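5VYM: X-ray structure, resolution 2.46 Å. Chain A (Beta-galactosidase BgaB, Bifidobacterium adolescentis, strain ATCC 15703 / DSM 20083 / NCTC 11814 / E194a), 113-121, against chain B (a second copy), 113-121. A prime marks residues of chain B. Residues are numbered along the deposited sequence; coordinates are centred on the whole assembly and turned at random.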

ATOM      1  N   ALA A 113      -9.688  -1.362  -2.903  1.00 35.50           N
ATOM      2  CA  ALA A 113      -9.593  -0.051  -3.531  1.00 37.48           C
ATOM      3  C   ALA A 113      -8.140   0.394  -3.648  1.00 38.37           C
ATOM      4  O   ALA A 113      -7.344   0.232  -2.719  1.00 36.64           O
ATOM      5  CB  ALA A 113     -10.393   0.981  -2.738  1.00 31.89           C
ATOM      6  N   GLY A 114      -7.796   0.948  -4.808  1.00 39.87           N
ATOM      7  CA  GLY A 114      -6.452   1.435  -5.045  1.00 39.79           C
ATOM      8  C   GLY A 114      -5.410   0.372  -5.306  1.00 40.51           C
ATOM      9  O   GLY A 114      -4.218   0.642  -5.130  1.00 46.67           O
ATOM     10  N   ASP A 115      -5.821  -0.827  -5.724  1.00 32.61           N
ATOM     11  CA  ASP A 115      -4.898  -1.934  -5.985  1.00 27.82           C
ATOM     12  C   ASP A 115      -4.025  -2.220  -4.763  1.00 34.02           C
ATOM     13  O   ASP A 115      -2.842  -2.553  -4.875  1.00 32.07           O
ATOM     14  CB  ASP A 115      -4.042  -1.654  -7.225  1.00 34.36           C
ATOM     15  CG  ASP A 115      -3.374  -2.906  -7.778  1.00 46.21           C
ATOM     16  OD1 ASP A 115      -3.618  -4.008  -7.241  1.00 42.35           O
ATOM     17  OD2 ASP A 115      -2.600  -2.788  -8.754  1.00 39.26           O
ATOM     18  N   GLY A 116      -4.616  -2.082  -3.575  1.00 35.05           N
ATOM     19  CA  GLY A 116      -3.930  -2.360  -2.328  1.00 34.93           C
ATOM     20  C   GLY A 116      -3.562  -1.144  -1.506  1.00 39.57           C
ATOM     21  O   GLY A 116      -3.030  -1.307  -0.401  1.00 42.08           O
ATOM     22  N   LEU A 117      -3.825   0.071  -1.995  1.00 38.45           N
ATOM     23  CA  LEU A 117      -3.434   1.260  -1.246  1.00 33.16           C
ATOM     24  C   LEU A 117      -4.307   1.454  -0.013  1.00 34.49           C
ATOM     25  O   LEU A 117      -3.798   1.773   1.068  1.00 38.56           O
ATOM     26  CB  LEU A 117      -3.492   2.496  -2.141  1.00 31.22           C
ATOM     27  CG  LEU A 117      -3.012   3.788  -1.481  1.00 29.41           C
ATOM     28  CD1 LEU A 117      -1.594   3.619  -0.958  1.00 26.03           C
ATOM     29  CD2 LEU A 117      -3.092   4.951  -2.458  1.00 22.38           C
ATOM     30  N   LEU A 118      -5.623   1.275  -0.153  1.00 26.48           N
ATOM     31  CA  LEU A 118      -6.511   1.382   1.001  1.00 37.07           C
ATOM     32  C   LEU A 118      -6.225   0.276   2.007  1.00 37.00           C
ATOM     33  O   LEU A 118      -6.143   0.523   3.216  1.00 28.92           O
ATOM     34  CB  LEU A 118      -7.971   1.329   0.548  1.00 27.35           C
ATOM     35  CG  LEU A 118      -9.020   1.426   1.657  1.00 29.60           C
ATOM     36  CD1 LEU A 118      -9.025   2.819   2.267  1.00 29.51           C
ATOM     37  CD2 LEU A 118     -10.402   1.054   1.138  1.00 29.69           C
ATOM     38  N   ARG A 119      -6.076  -0.955   1.513  1.00 31.79           N
ATOM     39  CA  ARG A 119      -5.728  -2.092   2.358  1.00 38.06           C
ATOM     40  C   ARG A 119      -4.476  -1.815   3.183  1.00 39.36           C
ATOM     41  O   ARG A 119      -4.424  -2.126   4.380  1.00 33.62           O
ATOM     42  CB  ARG A 119      -5.536  -3.322   1.472  1.00 42.31           C
ATOM     43  CG  ARG A 119      -5.216  -4.611   2.181  1.00 53.69           C
ATOM     44  CD  ARG A 119      -4.753  -5.626   1.155  1.00 58.02           C
ATOM     45  NE  ARG A 119      -5.562  -5.548  -0.058  1.00 48.13           N
ATOM     46  CZ  ARG A 119      -5.112  -5.826  -1.276  1.00 42.95           C
ATOM     47  NH1 ARG A 119      -3.850  -6.195  -1.453  1.00 38.68           N
ATOM     48  NH2 ARG A 119      -5.921  -5.726  -2.321  1.00 41.03           N
ATOM     49  N   SER A 120      -3.455  -1.222   2.560  1.00 34.14           N
ATOM     50  CA  SER A 120      -2.218  -0.940   3.281  1.00 31.05           C
ATOM     51  C   SER A 120      -2.399   0.168   4.311  1.00 33.82           C
ATOM     52  O   SER A 120      -1.744   0.145   5.361  1.00 37.43           O
ATOM     53  CB  SER A 120      -1.109  -0.564   2.302  1.00 30.39           C
ATOM     54  OG  SER A 120      -1.268   0.765   1.840  1.00 43.84           O
ATOM     55  N   MET A 121      -3.262   1.149   4.027  1.00 30.53           N
ATOM     56  CA  MET A 121      -3.559   2.181   5.016  1.00 33.49           C
ATOM     57  C   MET A 121      -4.118   1.567   6.292  1.00 31.47           C
ATOM     58  O   MET A 121      -3.738   1.959   7.400  1.00 22.44           O
ATOM     59  CB  MET A 121      -4.558   3.193   4.453  1.00 41.18           C
ATOM     60  CG  MET A 121      -4.042   4.080   3.341  1.00 34.18           C
ATOM     61  SD  MET A 121      -5.373   5.144   2.744  1.00 20.49           S
ATOM     62  CE  MET A 121      -6.005   5.769   4.301  1.00  6.31           C
TER
ATOM     63  N   ALA B 113       4.676  -8.700  -5.529  1.00 28.66           N
ATOM     64  CA  ALA B 113       4.859  -8.941  -4.102  1.00 34.19           C
ATOM     65  C   ALA B 113       3.852  -8.147  -3.277  1.00 43.10           C
ATOM     66  O   ALA B 113       3.664  -6.946  -3.489  1.00 39.90           O
ATOM     67  CB  ALA B 113       6.283  -8.580  -3.684  1.00 31.65           C
ATOM     68  N   GLY B 114       3.201  -8.830  -2.337  1.00 41.59           N
ATOM     69  CA  GLY B 114       2.241  -8.190  -1.461  1.00 37.54           C
ATOM     70  C   GLY B 114       0.843  -8.053  -2.018  1.00 39.47           C
ATOM     71  O   GLY B 114       0.025  -7.351  -1.411  1.00 44.07           O
ATOM     72  N   ASP B 115       0.544  -8.697  -3.149  1.00 34.52           N
ATOM     73  CA  ASP B 115      -0.778  -8.634  -3.776  1.00 39.11           C
ATOM     74  C   ASP B 115      -1.193  -7.184  -4.034  1.00 49.46           C
ATOM     75  O   ASP B 115      -2.315  -6.767  -3.739  1.00 53.21           O
ATOM     76  CB  ASP B 115      -1.819  -9.373  -2.927  1.00 50.34           C
ATOM     77  CG  ASP B 115      -3.121  -9.612  -3.673  1.00 67.81           C
ATOM     78  OD1 ASP B 115      -3.080 -10.211  -4.770  1.00 72.28           O
ATOM     79  OD2 ASP B 115      -4.185  -9.206  -3.159  1.00 67.69           O
ATOM     80  N   GLY B 116      -0.263  -6.410  -4.587  1.00 43.48           N
ATOM     81  CA  GLY B 116      -0.484  -5.008  -4.876  1.00 46.72           C
ATOM     82  C   GLY B 116       0.195  -4.055  -3.920  1.00 36.09           C
ATOM     83  O   GLY B 116       0.283  -2.859  -4.225  1.00 33.42           O
ATOM     84  N   LEU B 117       0.683  -4.544  -2.777  1.00 26.52           N
ATOM     85  CA  LEU B 117       1.321  -3.665  -1.804  1.00 25.77           C
ATOM     86  C   LEU B 117       2.557  -2.996  -2.396  1.00 37.45           C
ATOM     87  O   LEU B 117       2.750  -1.783  -2.252  1.00 27.02           O
ATOM     88  CB  LEU B 117       1.677  -4.457  -0.545  1.00 21.24           C
ATOM     89  CG  LEU B 117       2.324  -3.677   0.599  1.00 31.85           C
ATOM     90  CD1 LEU B 117       1.519  -2.434   0.912  1.00 44.23           C
ATOM     91  CD2 LEU B 117       2.451  -4.551   1.834  1.00 29.72           C
ATOM     92  N   LEU B 118       3.403  -3.772  -3.076  1.00 32.97           N
ATOM     93  CA  LEU B 118       4.594  -3.189  -3.684  1.00 32.35           C
ATOM     94  C   LEU B 118       4.224  -2.221  -4.802  1.00 34.23           C
ATOM     95  O   LEU B 118       4.830  -1.150  -4.928  1.00 23.05           O
ATOM     96  CB  LEU B 118       5.512  -4.296  -4.201  1.00 33.65           C
ATOM     97  CG  LEU B 118       6.924  -3.869  -4.610  1.00 31.63           C
ATOM     98  CD1 LEU B 118       7.599  -3.090  -3.490  1.00 24.14           C
ATOM     99  CD2 LEU B 118       7.755  -5.083  -4.998  1.00 31.20           C
ATOM    100  N   ARG B 119       3.228  -2.577  -5.620  1.00 32.04           N
ATOM    101  CA  ARG B 119       2.750  -1.652  -6.643  1.00 32.55           C
ATOM    102  C   ARG B 119       2.240  -0.359  -6.022  1.00 38.79           C
ATOM    103  O   ARG B 119       2.521   0.735  -6.527  1.00 38.70           O
ATOM    104  CB  ARG B 119       1.645  -2.305  -7.475  1.00 36.31           C
ATOM    105  CG  ARG B 119       2.107  -3.464  -8.331  1.00 33.09           C
ATOM    106  CD  ARG B 119       1.034  -3.874  -9.327  1.00 30.82           C
ATOM    107  NE  ARG B 119      -0.182  -4.359  -8.679  1.00 38.02           N
ATOM    108  CZ  ARG B 119      -0.414  -5.633  -8.379  1.00 38.91           C
ATOM    109  NH1 ARG B 119       0.493  -6.558  -8.664  1.00 35.92           N
ATOM    110  NH2 ARG B 119      -1.551  -5.985  -7.796  1.00 30.08           N
ATOM    111  N   SER B 120       1.490  -0.466  -4.920  1.00 39.72           N
ATOM    112  CA  SER B 120       0.940   0.724  -4.278  1.00 38.09           C
ATOM    113  C   SER B 120       2.046   1.632  -3.758  1.00 35.38           C
ATOM    114  O   SER B 120       1.975   2.857  -3.910  1.00 37.98           O
ATOM    115  CB  SER B 120      -0.001   0.321  -3.143  1.00 37.53           C
ATOM    116  OG  SER B 120      -1.103  -0.419  -3.637  1.00 40.33           O
ATOM    117  N   MET B 121       3.075   1.051  -3.137  1.00 37.31           N
ATOM    118  CA  MET B 121       4.214   1.845  -2.684  1.00 35.76           C
ATOM    119  C   MET B 121       4.876   2.565  -3.852  1.00 35.30           C
ATOM    120  O   MET B 121       5.135   3.773  -3.789  1.00 32.42           O
ATOM    121  CB  MET B 121       5.232   0.952  -1.969  1.00 44.26           C
ATOM    122  CG  MET B 121       4.720   0.260  -0.715  1.00 35.34           C
ATOM    123  SD  MET B 121       5.925  -0.922  -0.077  1.00 14.83           S
ATOM    124  CE  MET B 121       7.388   0.105  -0.034  1.00  9.89           C
TER
HETATM  125  O   HOH W   1      -1.888  -7.011   0.835  1.00 47.23           O

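The same turn and helix start from two copies meet in a small, polar contact between equivalent but unequally used segments, with glycines packed at its centre and two aspartate–arginine pairs beside them, used differently. Together the stretches bury 368 Å², Asp115 and Ser120′ being covered most. The CA atoms come closest at the glycines, Gly116 CA to Gly116′ CA being 5.0 Å. Both occupy N-cap positions at positive phi, where a CB would jam against the preceding carbonyl; on Gly116′ an ideal CB would also sit 2.3 Å from Asp115 O. Glycine thus serves fold and contact together.

In one pair, Arg119′ meets the carboxylate of Asp115 in a two-pronged salt bridge: NH2 donates to Asp115 OD1 and NE to Asp115 OD2, both at 2.9 Å. The t rotamer of Asp115 brings its end nearer the partner although its CA-to-CB bond points sideways. In the other, Arg119 NH1 instead donates to the backbone, reaching Asp115′ O at 2.8 Å. Asp115′ OD2 lies 3.5 Å from Arg119 NH1 but well out of the guanidinium plane, so it contributes charge alone. A water bridges Arg119 NH1 and Gly114′ O.

The serines differ too. Ser120′ (m) bonds its own Gly116′ O, and its small side chain fits close against the other backbone, OG 3.0 Å from Asp115 O. Ser120 (p) bonds Leu117 O, while its CB, directed toward the partner, lies 3.5 Å from Leu117′ CD1, a small apolar touch.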